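Local coordinates for putative curved DNA-binding protein (Chaetomium thermophilum var. thermophilum DSM 1495, PDB 4IPA), which probably acts in ribosome biogenesis as a thermophilic Arx1 with a methionine aminopeptidase-like fold, and may also bind DNA, at residues A[144-148]-A[368-372]; A[153-158]-A[341-345]; A[256-260]-A[336-342]. All blocks are in the same frame, centred on the assembly; numbering follows the deposited sequence. Where two conformers were deposited one is given.

How the contacts relate
Contact 2 is the core contact of the three. It packs helix 148-167 on strand 342-352 through apolar side chains, a threonine and a cysteine sulfur. Contact 3 is partly buried and reaches the same sheet. It joins the end of strand 250-258 to the turn that leads into strand 342-352, and buried polar groups do much of the work. Contacts 2 and 3 share Pro-341 and Val-342, and Cys-257 packs against Thr-157. Contact 1 is at the surface, where two loops meet through backbone bonds and lysine chains. It reaches contact 2 through Phe-370, which packs on Phe-154. Contacts 1 and 3 do not touch.

Contact 1 (A[144-148]-A[368-372]); sequences DVIEG and SKFKT
Ile-146 and Phe-370 have nearly the same first torsion: CG1 of Ile-146 and CG of Phe-370 (chi1 -62°) each lie beside the backbone N, anti to the carbonyl carbon. On backbones that run the same way, these like torsions set the two side chains side by side, pointing the same way. CD1 of Ile-146 meets CE1 of Phe-370 obliquely, at a tight 3.3 Å. Lys-369 is bent at each torsion after the first. The bent chain runs obliquely past Asp-144, and NZ donates to Asp-144 O at 3.0 Å. The ammonium comes from above the carbonyl plane, 35° out of it. Lys-371 folds differently. Its NZ turns back to its own loop and donates to Ser-368 O at 2.8 Å, in the carbonyl plane. The bent chain crosses Val-145 at about a right angle, with CG 3.5 Å from Val-145 CG1.

The backbones form one beta bridge, Ile-146 with Phe-370. Ile-146 N donates to Lys-369 O at 2.9 Å in a nearly straight bond. Lys-371 N donates to Ile-146 O, also at 2.9 Å. Past the bridge, water 1 donates to both Gly-148 O and Lys-371 O. Thr-372 OG1 bonds Asp-152 on helix 148-167, and Phe-370 packs on Leu-155 of that helix. The contact thus ties the loop before the helix to the loop after strand 355-360. Backbone oxygens are the main acceptors: the ammonium of Lys-369 bonds a carbonyl, while the Asp-144 carboxylate lies beyond salt-bridge range and probably adds only a weak attraction.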
ATOM      1  N   ASP A 144     -14.151 -17.242 -12.310  1.00 45.83           N
ATOM      2  CA  ASP A 144     -13.961 -16.024 -11.528  1.00 45.36           C
ATOM      3  C   ASP A 144     -14.148 -16.268 -10.035  1.00 40.58           C
ATOM      4  O   ASP A 144     -13.604 -15.541  -9.200  1.00 42.21           O
ATOM      5  CB  ASP A 144     -14.929 -14.939 -12.007  1.00 49.98           C
ATOM      6  CG  ASP A 144     -14.498 -14.312 -13.321  1.00 56.81           C
ATOM      7  OD1 ASP A 144     -13.282 -14.063 -13.486  1.00 58.71           O
ATOM      8  OD2 ASP A 144     -15.370 -14.078 -14.189  1.00 58.81           O
ATOM      9  N   VAL A 145     -14.899 -17.312  -9.708  1.00 33.08           N
ATOM     10  CA  VAL A 145     -15.305 -17.580  -8.334  1.00 33.12           C
ATOM     11  C   VAL A 145     -14.147 -17.871  -7.373  1.00 31.77           C
ATOM     12  O   VAL A 145     -13.185 -18.554  -7.714  1.00 32.90           O
ATOM     13  CB  VAL A 145     -16.353 -18.713  -8.266  1.00 33.35           C
ATOM     14  CG1 VAL A 145     -16.548 -19.193  -6.836  1.00 37.52           C
ATOM     15  CG2 VAL A 145     -17.671 -18.234  -8.851  1.00 46.23           C
ATOM     16  N   ILE A 146     -14.261 -17.327  -6.168  1.00 30.00           N
ATOM     17  CA  ILE A 146     -13.318 -17.574  -5.101  1.00 25.55           C
ATOM     18  C   ILE A 146     -14.079 -18.228  -3.967  1.00 26.20           C
ATOM     19  O   ILE A 146     -15.144 -17.763  -3.569  1.00 23.79           O
ATOM     20  CB  ILE A 146     -12.686 -16.279  -4.638  1.00 23.24           C
ATOM     21  CG1 ILE A 146     -12.022 -15.589  -5.827  1.00 25.67           C
ATOM     22  CG2 ILE A 146     -11.670 -16.548  -3.538  1.00 22.38           C
ATOM     23  CD1 ILE A 146     -11.964 -14.093  -5.710  1.00 32.28           C
ATOM     24  N   GLU A 147     -13.552 -19.330  -3.460  1.00 27.25           N
ATOM     25  CA  GLU A 147     -14.276 -20.078  -2.444  1.00 28.16           C
ATOM     26  C   GLU A 147     -13.351 -20.497  -1.317  1.00 26.71           C
ATOM     27  O   GLU A 147     -12.185 -20.079  -1.269  1.00 27.04           O
ATOM     28  CB  GLU A 147     -14.968 -21.297  -3.075  1.00 28.90           C
ATOM     29  CG  GLU A 147     -14.152 -21.948  -4.174  1.00 32.87           C
ATOM     30  CD  GLU A 147     -14.970 -22.866  -5.089  1.00 45.51           C
ATOM     31  OE1 GLU A 147     -16.149 -23.149  -4.781  1.00 46.62           O
ATOM     32  OE2 GLU A 147     -14.425 -23.301  -6.126  1.00 43.79           O
ATOM     33  N   GLY A 148     -13.882 -21.317  -0.409  1.00 26.88           N
ATOM     34  CA  GLY A 148     -13.115 -21.851   0.703  1.00 22.90           C
ATOM     35  C   GLY A 148     -12.609 -20.766   1.635  1.00 24.64           C
ATOM     36  O   GLY A 148     -13.209 -19.703   1.751  1.00 19.04           O
ATOM     37  N   SER A 368     -20.037 -10.587  -5.449  1.00 30.80           N
ATOM     38  CA  SER A 368     -20.829 -11.742  -5.862  1.00 36.45           C
ATOM     39  C   SER A 368     -19.955 -12.966  -6.128  1.00 35.41           C
ATOM     40  O   SER A 368     -20.453 -14.090  -6.109  1.00 36.58           O
ATOM     41  CB  SER A 368     -21.683 -11.433  -7.095  1.00 34.33           C
ATOM     42  OG  SER A 368     -20.891 -11.305  -8.261  1.00 36.70           O
ATOM     43  N   LYS A 369     -18.659 -12.744  -6.361  1.00 33.54           N
ATOM     44  CA  LYS A 369     -17.729 -13.819  -6.723  1.00 34.81           C
ATOM     45  C   LYS A 369     -17.182 -14.608  -5.517  1.00 32.32           C
ATOM     46  O   LYS A 369     -16.530 -15.644  -5.698  1.00 26.78           O
ATOM     47  CB  LYS A 369     -16.561 -13.266  -7.556  1.00 33.99           C
ATOM     48  CG  LYS A 369     -16.826 -13.127  -9.070  1.00 43.22           C
ATOM     49  CD  LYS A 369     -16.060 -11.923  -9.689  1.00 50.42           C
ATOM     50  CE  LYS A 369     -14.725 -12.281 -10.397  1.00 56.12           C
ATOM     51  NZ  LYS A 369     -13.536 -12.567  -9.509  1.00 47.20           N
ATOM     52  N   PHE A 370     -17.444 -14.116  -4.306  1.00 26.84           N
ATOM     53  CA  PHE A 370     -16.925 -14.733  -3.082  1.00 29.81           C
ATOM     54  C   PHE A 370     -17.955 -15.686  -2.473  1.00 33.70           C
ATOM     55  O   PHE A 370     -19.117 -15.312  -2.282  1.00 35.16           O
ATOM     56  CB  PHE A 370     -16.515 -13.663  -2.054  1.00 26.92           C
ATOM     57  CG  PHE A 370     -15.425 -12.760  -2.532  1.00 24.02           C
ATOM     58  CD1 PHE A 370     -14.123 -13.213  -2.613  1.00 26.00           C
ATOM     59  CD2 PHE A 370     -15.703 -11.463  -2.928  1.00 30.14           C
ATOM     60  CE1 PHE A 370     -13.103 -12.387  -3.084  1.00 27.98           C
ATOM     61  CE2 PHE A 370     -14.694 -10.628  -3.386  1.00 29.91           C
ATOM     62  CZ  PHE A 370     -13.387 -11.095  -3.470  1.00 26.29           C
ATOM     63  N   LYS A 371     -17.523 -16.912  -2.174  1.00 25.09           N
ATOM     64  CA  LYS A 371     -18.430 -17.959  -1.701  1.00 29.06           C
ATOM     65  C   LYS A 371     -18.047 -18.456  -0.308  1.00 28.60           C
ATOM     66  O   LYS A 371     -17.018 -19.124  -0.123  1.00 26.22           O
ATOM     67  CB  LYS A 371     -18.443 -19.133  -2.683  1.00 32.16           C
ATOM     68  CG  LYS A 371     -18.767 -18.743  -4.132  1.00 36.10           C
ATOM     69  CD  LYS A 371     -20.242 -18.385  -4.292  1.00 40.58           C
ATOM     70  CE  LYS A 371     -20.633 -18.147  -5.754  1.00 43.90           C
ATOM     71  NZ  LYS A 371     -20.060 -16.886  -6.300  1.00 44.54           N
ATOM     72  N   THR A 372     -18.878 -18.138   0.673  1.00 25.94           N
ATOM     73  CA  THR A 372     -18.606 -18.559   2.040  1.00 27.30           C
ATOM     74  C   THR A 372     -19.863 -18.448   2.886  1.00 29.61           C
ATOM     75  O   THR A 372     -20.781 -17.704   2.542  1.00 28.96           O
ATOM     76  CB  THR A 372     -17.476 -17.723   2.697  1.00 23.92           C
ATOM     77  OG1 THR A 372     -17.336 -18.124   4.058  1.00 26.89           O
ATOM     78  CG2 THR A 372     -17.812 -16.229   2.680  1.00 25.29           C
TER
HETATM   79  O   HOH W   1     -15.724 -20.585   1.854  1.00 27.94           O

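Contact 2 (A[153-158]-A[341-345]); sequences LFLATY and PVCRL
Cys-343 fits between Leu-153 and Thr-157, where helix 148-167 lies on the antiparallel sheet of the pita-bread fold of the M24 family. The axes of the short helix and strand segments approach to 8.1 Å, with 30° between their directions. Leu-153 and Thr-157 are one turn apart, and both point toward the strand. They form the walls of a hollow, and Cys-343 is the bump that fills it. Leu-153 has two deposited conformers, so the detail of its wall is less certain. In the one described here, CG of Leu-153 rests 3.7 Å from Cys-343 CB, and CD2 of Leu-153 reaches Pro-341 CB.

On the other side of Thr-157, Leu-345 supplies the next bump. Its CD1 meets Thr-157 CG2 at 3.9 Å and also approaches the helix backbone. With SG anti to the backbone N (chi1 -177°), Cys-343 sends its sulfur over one face of the Phe-154 ring, offset toward the rim. SG is 4.3 Å from the ring centroid, a sulfur-aromatic contact. Trp-365 also meets this ring. Arg-344 points away from the helix and forms a salt bridge with Glu-254.

The Thr-157 hydroxyl is buried but bonded: it donates to Leu-153 O at 2.9 Å, while Thr-157 N reaches the same oxygen from the opposite face of its plane. That bond fixes the hydroxyl against the strand, with Thr-157 OG1 3.2 Å from Cys-343 CB.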
ATOM      1  N   LEU A 153     -10.432 -14.957   3.507  1.00 19.13           N
ATOM      2  CA  LEU A 153      -9.264 -14.088   3.549  1.00 18.06           C
ATOM      3  C   LEU A 153      -9.527 -12.770   2.808  1.00 16.92           C
ATOM      4  O   LEU A 153      -9.268 -11.688   3.331  1.00 18.06           O
ATOM      5  CB  LEU A 153      -8.061 -14.801   2.923  1.00 16.53           C
ATOM      6  CG  LEU A 153      -6.792 -13.953   2.774  1.00 19.74           C
ATOM      7  CD1 LEU A 153      -6.297 -13.521   4.152  1.00 14.10           C
ATOM      8  CD2 LEU A 153      -5.674 -14.684   2.002  1.00 12.89           C
ATOM      9  N   PHE A 154     -10.049 -12.878   1.589  1.00 15.86           N
ATOM     10  CA  PHE A 154     -10.387 -11.716   0.789  1.00 18.37           C
ATOM     11  C   PHE A 154     -11.464 -10.834   1.420  1.00 17.48           C
ATOM     12  O   PHE A 154     -11.331  -9.615   1.443  1.00 14.70           O
ATOM     13  CB  PHE A 154     -10.844 -12.143  -0.615  1.00 21.38           C
ATOM     14  CG  PHE A 154      -9.710 -12.377  -1.573  1.00 22.31           C
ATOM     15  CD1 PHE A 154      -8.968 -13.549  -1.521  1.00 21.28           C
ATOM     16  CD2 PHE A 154      -9.388 -11.426  -2.526  1.00 21.45           C
ATOM     17  CE1 PHE A 154      -7.934 -13.770  -2.409  1.00 18.53           C
ATOM     18  CE2 PHE A 154      -8.343 -11.637  -3.414  1.00 21.78           C
ATOM     19  CZ  PHE A 154      -7.619 -12.814  -3.354  1.00 19.82           C
ATOM     20  N   LEU A 155     -12.546 -11.448   1.889  1.00 18.28           N
ATOM     21  CA  LEU A 155     -13.640 -10.684   2.484  1.00 20.64           C
ATOM     22  C   LEU A 155     -13.226  -9.975   3.776  1.00 21.70           C
ATOM     23  O   LEU A 155     -13.671  -8.856   4.037  1.00 19.18           O
ATOM     24  CB  LEU A 155     -14.852 -11.575   2.737  1.00 21.29           C
ATOM     25  CG  LEU A 155     -15.600 -11.936   1.459  1.00 23.05           C
ATOM     26  CD1 LEU A 155     -16.633 -13.015   1.742  1.00 19.56           C
ATOM     27  CD2 LEU A 155     -16.240 -10.698   0.853  1.00 21.28           C
ATOM     28  N   ALA A 156     -12.383 -10.624   4.581  1.00 18.09           N
ATOM     29  CA  ALA A 156     -11.867  -9.993   5.787  1.00 17.68           C
ATOM     30  C   ALA A 156     -11.112  -8.723   5.397  1.00 18.49           C
ATOM     31  O   ALA A 156     -11.255  -7.676   6.025  1.00 19.57           O
ATOM     32  CB  ALA A 156     -10.947 -10.936   6.534  1.00 14.49           C
ATOM     33  N   THR A 157     -10.307  -8.825   4.349  1.00 16.38           N
ATOM     34  CA  THR A 157      -9.478  -7.704   3.942  1.00 18.51           C
ATOM     35  C   THR A 157     -10.349  -6.586   3.377  1.00 20.22           C
ATOM     36  O   THR A 157     -10.158  -5.419   3.691  1.00 17.89           O
ATOM     37  CB  THR A 157      -8.436  -8.125   2.907  1.00 16.79           C
ATOM     38  OG1 THR A 157      -7.728  -9.280   3.383  1.00 16.55           O
ATOM     39  CG2 THR A 157      -7.449  -6.993   2.682  1.00 17.11           C
ATOM     40  N   TYR A 158     -11.312  -6.964   2.544  1.00 17.94           N
ATOM     41  CA  TYR A 158     -12.259  -6.021   1.986  1.00 18.81           C
ATOM     42  C   TYR A 158     -12.986  -5.253   3.094  1.00 21.40           C
ATOM     43  O   TYR A 158     -13.034  -4.018   3.074  1.00 23.88           O
ATOM     44  CB  TYR A 158     -13.273  -6.752   1.089  1.00 17.46           C
ATOM     45  CG  TYR A 158     -14.338  -5.865   0.482  1.00 18.27           C
ATOM     46  CD1 TYR A 158     -15.535  -5.615   1.149  1.00 20.68           C
ATOM     47  CD2 TYR A 158     -14.148  -5.273  -0.760  1.00 25.21           C
ATOM     48  CE1 TYR A 158     -16.511  -4.812   0.586  1.00 21.19           C
ATOM     49  CE2 TYR A 158     -15.119  -4.457  -1.325  1.00 22.55           C
ATOM     50  CZ  TYR A 158     -16.294  -4.230  -0.651  1.00 24.16           C
ATOM     51  OH  TYR A 158     -17.254  -3.419  -1.224  1.00 25.39           O
ATOM     52  N   PRO A 341      -1.088 -17.670   3.523  1.00 16.16           N
ATOM     53  CA  PRO A 341      -1.394 -16.619   2.550  1.00 16.92           C
ATOM     54  C   PRO A 341      -1.868 -15.333   3.208  1.00 17.74           C
ATOM     55  O   PRO A 341      -2.521 -15.372   4.253  1.00 19.99           O
ATOM     56  CB  PRO A 341      -2.539 -17.227   1.738  1.00 17.02           C
ATOM     57  CG  PRO A 341      -2.295 -18.699   1.833  1.00 20.21           C
ATOM     58  CD  PRO A 341      -1.849 -18.896   3.257  1.00 19.00           C
ATOM     59  N   VAL A 342      -1.527 -14.206   2.595  1.00 15.13           N
ATOM     60  CA  VAL A 342      -1.961 -12.906   3.069  1.00 16.01           C
ATOM     61  C   VAL A 342      -2.625 -12.127   1.952  1.00 15.32           C
ATOM     62  O   VAL A 342      -2.390 -12.386   0.769  1.00 14.86           O
ATOM     63  CB  VAL A 342      -0.803 -12.068   3.648  1.00 18.16           C
ATOM     64  CG1 VAL A 342      -0.080 -12.849   4.741  1.00 13.87           C
ATOM     65  CG2 VAL A 342       0.152 -11.626   2.538  1.00 14.39           C
ATOM     66  N   CYS A 343      -3.468 -11.181   2.346  1.00 14.97           N
ATOM     67  CA  CYS A 343      -4.182 -10.332   1.421  1.00 15.22           C
ATOM     68  C   CYS A 343      -3.992  -8.875   1.860  1.00 17.35           C
ATOM     69  O   CYS A 343      -4.031  -8.586   3.049  1.00 16.88           O
ATOM     70  CB  CYS A 343      -5.656 -10.736   1.433  1.00 15.41           C
ATOM     71  SG  CYS A 343      -6.710  -9.848   0.289  1.00 18.39           S
ATOM     72  N   ARG A 344      -3.760  -7.967   0.911  1.00 17.12           N
ATOM     73  CA  ARG A 344      -3.516  -6.552   1.243  1.00 17.12           C
ATOM     74  C   ARG A 344      -4.214  -5.596   0.279  1.00 16.96           C
ATOM     75  O   ARG A 344      -4.336  -5.858  -0.929  1.00 18.13           O
ATOM     76  CB  ARG A 344      -2.007  -6.222   1.265  1.00 17.38           C
ATOM     77  CG  ARG A 344      -1.172  -7.080   2.226  1.00 21.01           C
ATOM     78  CD  ARG A 344       0.247  -6.505   2.444  1.00 20.30           C
ATOM     79  NE  ARG A 344       1.001  -6.433   1.198  1.00 16.74           N
ATOM     80  CZ  ARG A 344       1.248  -5.305   0.531  1.00 20.17           C
ATOM     81  NH1 ARG A 344       0.820  -4.129   0.994  1.00 19.87           N
ATOM     82  NH2 ARG A 344       1.938  -5.355  -0.596  1.00 14.59           N
ATOM     83  N   LEU A 345      -4.694  -4.489   0.819  1.00 14.70           N
ATOM     84  CA  LEU A 345      -5.177  -3.395  -0.010  1.00 17.16           C
ATOM     85  C   LEU A 345      -4.538  -2.098   0.451  1.00 14.98           C
ATOM     86  O   LEU A 345      -4.258  -1.912   1.633  1.00 14.59           O
ATOM     87  CB  LEU A 345      -6.690  -3.275   0.091  1.00 15.82           C
ATOM     88  CG  LEU A 345      -7.487  -4.467  -0.445  1.00 20.63           C
ATOM     89  CD1 LEU A 345      -8.914  -4.453   0.132  1.00 19.28           C
ATOM     90  CD2 LEU A 345      -7.490  -4.448  -1.969  1.00 18.49           C
TER

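Contact 3 (A[256-260]-A[336-342]); sequences GCSLG and DKDNAPV
The polar ends of Ser-258 and Asp-336 meet across the contact. In each, the first torsion is extended: OG of Ser-258 and CG of Asp-336 (chi1 -176°) lie anti to the backbone N. Ser-258 OG donates to Asp-336 OD1 at 2.6 Å, meeting the carboxylate from above its plane, 50° out of it. The same OG accepts from Gly-260 N at 2.8 Å, which makes an ST turn at the end of strand 250-258.

Asp-336 OD2 serves its own segment. It accepts from Ala-340 N, just past the type I turn 336-339, at 2.9 Å, and weakly from Asp-338 N within the turn. The methyl of Ala-340 faces the Gly-260 backbone, with CB 3.5 Å from Gly-260 N.

In the backbone, Ser-258 and Val-342 are a non-hydrogen-bonded antiparallel pair with side chains on one face of the sheet. Leu-259 N then donates to Pro-341 O at 3.1 Å, almost straight. Beyond the two segments, Asp-338 OD2 is hydrogen-bonded to Ser-261 OG.

One carboxylate thus links the strand end to the turn. Its several N-H and O-H donors would probably favour the ionised form of Asp-336.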
ATOM      1  N   GLY A 256      -4.182  -5.248   5.910  1.00 16.67           N
ATOM      2  CA  GLY A 256      -3.762  -6.587   5.547  1.00 19.74           C
ATOM      3  C   GLY A 256      -4.318  -7.682   6.452  1.00 20.45           C
ATOM      4  O   GLY A 256      -4.429  -7.533   7.675  1.00 17.15           O
ATOM      5  N   CYS A 257      -4.671  -8.804   5.844  1.00 19.96           N
ATOM      6  CA  CYS A 257      -5.153  -9.936   6.612  1.00 18.60           C
ATOM      7  C   CYS A 257      -4.360 -11.189   6.301  1.00 18.39           C
ATOM      8  O   CYS A 257      -3.644 -11.274   5.298  1.00 20.63           O
ATOM      9  CB  CYS A 257      -6.633 -10.165   6.358  1.00 17.61           C
ATOM     10  SG  CYS A 257      -7.664  -8.920   7.122  1.00 26.39           S
ATOM     11  N   SER A 258      -4.482 -12.162   7.182  1.00 17.10           N
ATOM     12  CA  SER A 258      -3.734 -13.389   7.052  1.00 18.38           C
ATOM     13  C   SER A 258      -4.647 -14.551   7.374  1.00 19.44           C
ATOM     14  O   SER A 258      -5.529 -14.436   8.235  1.00 17.28           O
ATOM     15  CB  SER A 258      -2.549 -13.362   8.024  1.00 19.73           C
ATOM     16  OG  SER A 258      -1.900 -14.607   8.078  1.00 18.23           O
ATOM     17  N   LEU A 259      -4.454 -15.664   6.669  1.00 19.18           N
ATOM     18  CA  LEU A 259      -5.126 -16.903   7.035  1.00 17.93           C
ATOM     19  C   LEU A 259      -4.454 -17.519   8.261  1.00 19.46           C
ATOM     20  O   LEU A 259      -4.992 -18.435   8.880  1.00 23.73           O
ATOM     21  CB  LEU A 259      -5.176 -17.888   5.860  1.00 18.28           C
ATOM     22  CG  LEU A 259      -6.423 -17.762   4.982  1.00 28.09           C
ATOM     23  CD1 LEU A 259      -6.281 -18.579   3.708  1.00 26.32           C
ATOM     24  CD2 LEU A 259      -7.697 -18.158   5.758  1.00 23.62           C
ATOM     25  N   GLY A 260      -3.283 -17.000   8.622  1.00 18.66           N
ATOM     26  CA  GLY A 260      -2.585 -17.427   9.822  1.00 14.74           C
ATOM     27  C   GLY A 260      -2.788 -16.456  10.966  1.00 18.85           C
ATOM     28  O   GLY A 260      -3.803 -15.778  11.022  1.00 19.82           O
ATOM     29  N   ASP A 336       4.367 -13.964   6.178  1.00 17.04           N
ATOM     30  CA  ASP A 336       3.550 -14.506   7.251  1.00 19.89           C
ATOM     31  C   ASP A 336       4.360 -15.490   8.102  1.00 18.12           C
ATOM     32  O   ASP A 336       4.997 -16.401   7.570  1.00 15.72           O
ATOM     33  CB  ASP A 336       2.286 -15.171   6.689  1.00 18.04           C
ATOM     34  CG  ASP A 336       1.373 -15.660   7.775  1.00 20.37           C
ATOM     35  OD1 ASP A 336       0.637 -14.821   8.318  1.00 21.02           O
ATOM     36  OD2 ASP A 336       1.427 -16.862   8.122  1.00 21.16           O
ATOM     37  N   LYS A 337       4.331 -15.295   9.417  1.00 17.16           N
ATOM     38  CA  LYS A 337       5.135 -16.108  10.324  1.00 18.20           C
ATOM     39  C   LYS A 337       4.773 -17.585  10.195  1.00 16.33           C
ATOM     40  O   LYS A 337       5.628 -18.450  10.337  1.00 21.99           O
ATOM     41  CB  LYS A 337       4.977 -15.636  11.780  1.00 16.18           C
ATOM     42  CG  LYS A 337       5.735 -16.478  12.818  1.00 19.16           C
ATOM     43  CD  LYS A 337       4.893 -17.633  13.378  1.00 20.32           C
ATOM     44  CE  LYS A 337       3.718 -17.111  14.235  1.00 22.55           C
ATOM     45  NZ  LYS A 337       2.813 -18.209  14.718  1.00 17.23           N
ATOM     46  N   ASP A 338       3.513 -17.861   9.887  1.00 15.21           N
ATOM     47  CA  ASP A 338       3.053 -19.239   9.738  1.00 18.60           C
ATOM     48  C   ASP A 338       3.184 -19.724   8.295  1.00 20.61           C
ATOM     49  O   ASP A 338       2.815 -20.851   7.984  1.00 19.22           O
ATOM     50  CB  ASP A 338       1.584 -19.357  10.188  1.00 18.87           C
ATOM     51  CG  ASP A 338       1.388 -18.978  11.645  1.00 20.58           C
ATOM     52  OD1 ASP A 338       2.171 -19.470  12.496  1.00 20.65           O
ATOM     53  OD2 ASP A 338       0.463 -18.180  11.937  1.00 20.71           O
ATOM     54  N   ASN A 339       3.694 -18.864   7.415  1.00 20.19           N
ATOM     55  CA  ASN A 339       3.798 -19.186   5.996  1.00 17.43           C
ATOM     56  C   ASN A 339       2.432 -19.363   5.360  1.00 18.06           C
ATOM     57  O   ASN A 339       2.286 -20.065   4.366  1.00 22.05           O
ATOM     58  CB  ASN A 339       4.664 -20.425   5.780  1.00 18.22           C
ATOM     59  CG  ASN A 339       6.146 -20.118   5.868  1.00 21.44           C
ATOM     60  OD1 ASN A 339       6.847 -20.114   4.852  1.00 27.70           O
ATOM     61  ND2 ASN A 339       6.629 -19.837   7.075  1.00 18.96           N
ATOM     62  N   ALA A 340       1.437 -18.701   5.940  1.00 19.12           N
ATOM     63  CA  ALA A 340       0.084 -18.694   5.413  1.00 13.63           C
ATOM     64  C   ALA A 340      -0.111 -17.540   4.422  1.00 18.27           C
ATOM     65  O   ALA A 340       0.613 -16.551   4.457  1.00 17.49           O
ATOM     66  CB  ALA A 340      -0.888 -18.567   6.553  1.00 18.24           C
ATOM     67  N   PRO A 341      -1.088 -17.670   3.523  1.00 16.16           N
ATOM     68  CA  PRO A 341      -1.394 -16.619   2.550  1.00 16.92           C
ATOM     69  C   PRO A 341      -1.868 -15.333   3.208  1.00 17.74           C
ATOM     70  O   PRO A 341      -2.521 -15.372   4.253  1.00 19.99           O
ATOM     71  CB  PRO A 341      -2.539 -17.227   1.738  1.00 17.02           C
ATOM     72  CG  PRO A 341      -2.295 -18.699   1.833  1.00 20.21           C
ATOM     73  CD  PRO A 341      -1.849 -18.896   3.257  1.00 19.00           C
ATOM     74  N   VAL A 342      -1.527 -14.206   2.595  1.00 15.13           N
ATOM     75  CA  VAL A 342      -1.961 -12.906   3.069  1.00 16.01           C
ATOM     76  C   VAL A 342      -2.625 -12.127   1.952  1.00 15.32           C
ATOM     77  O   VAL A 342      -2.390 -12.386   0.769  1.00 14.86           O
ATOM     78  CB  VAL A 342      -0.803 -12.068   3.648  1.00 18.16           C
ATOM     79  CG1 VAL A 342      -0.080 -12.849   4.741  1.00 13.87           C
ATOM     80  CG2 VAL A 342       0.152 -11.626   2.538  1.00 14.39           C
TER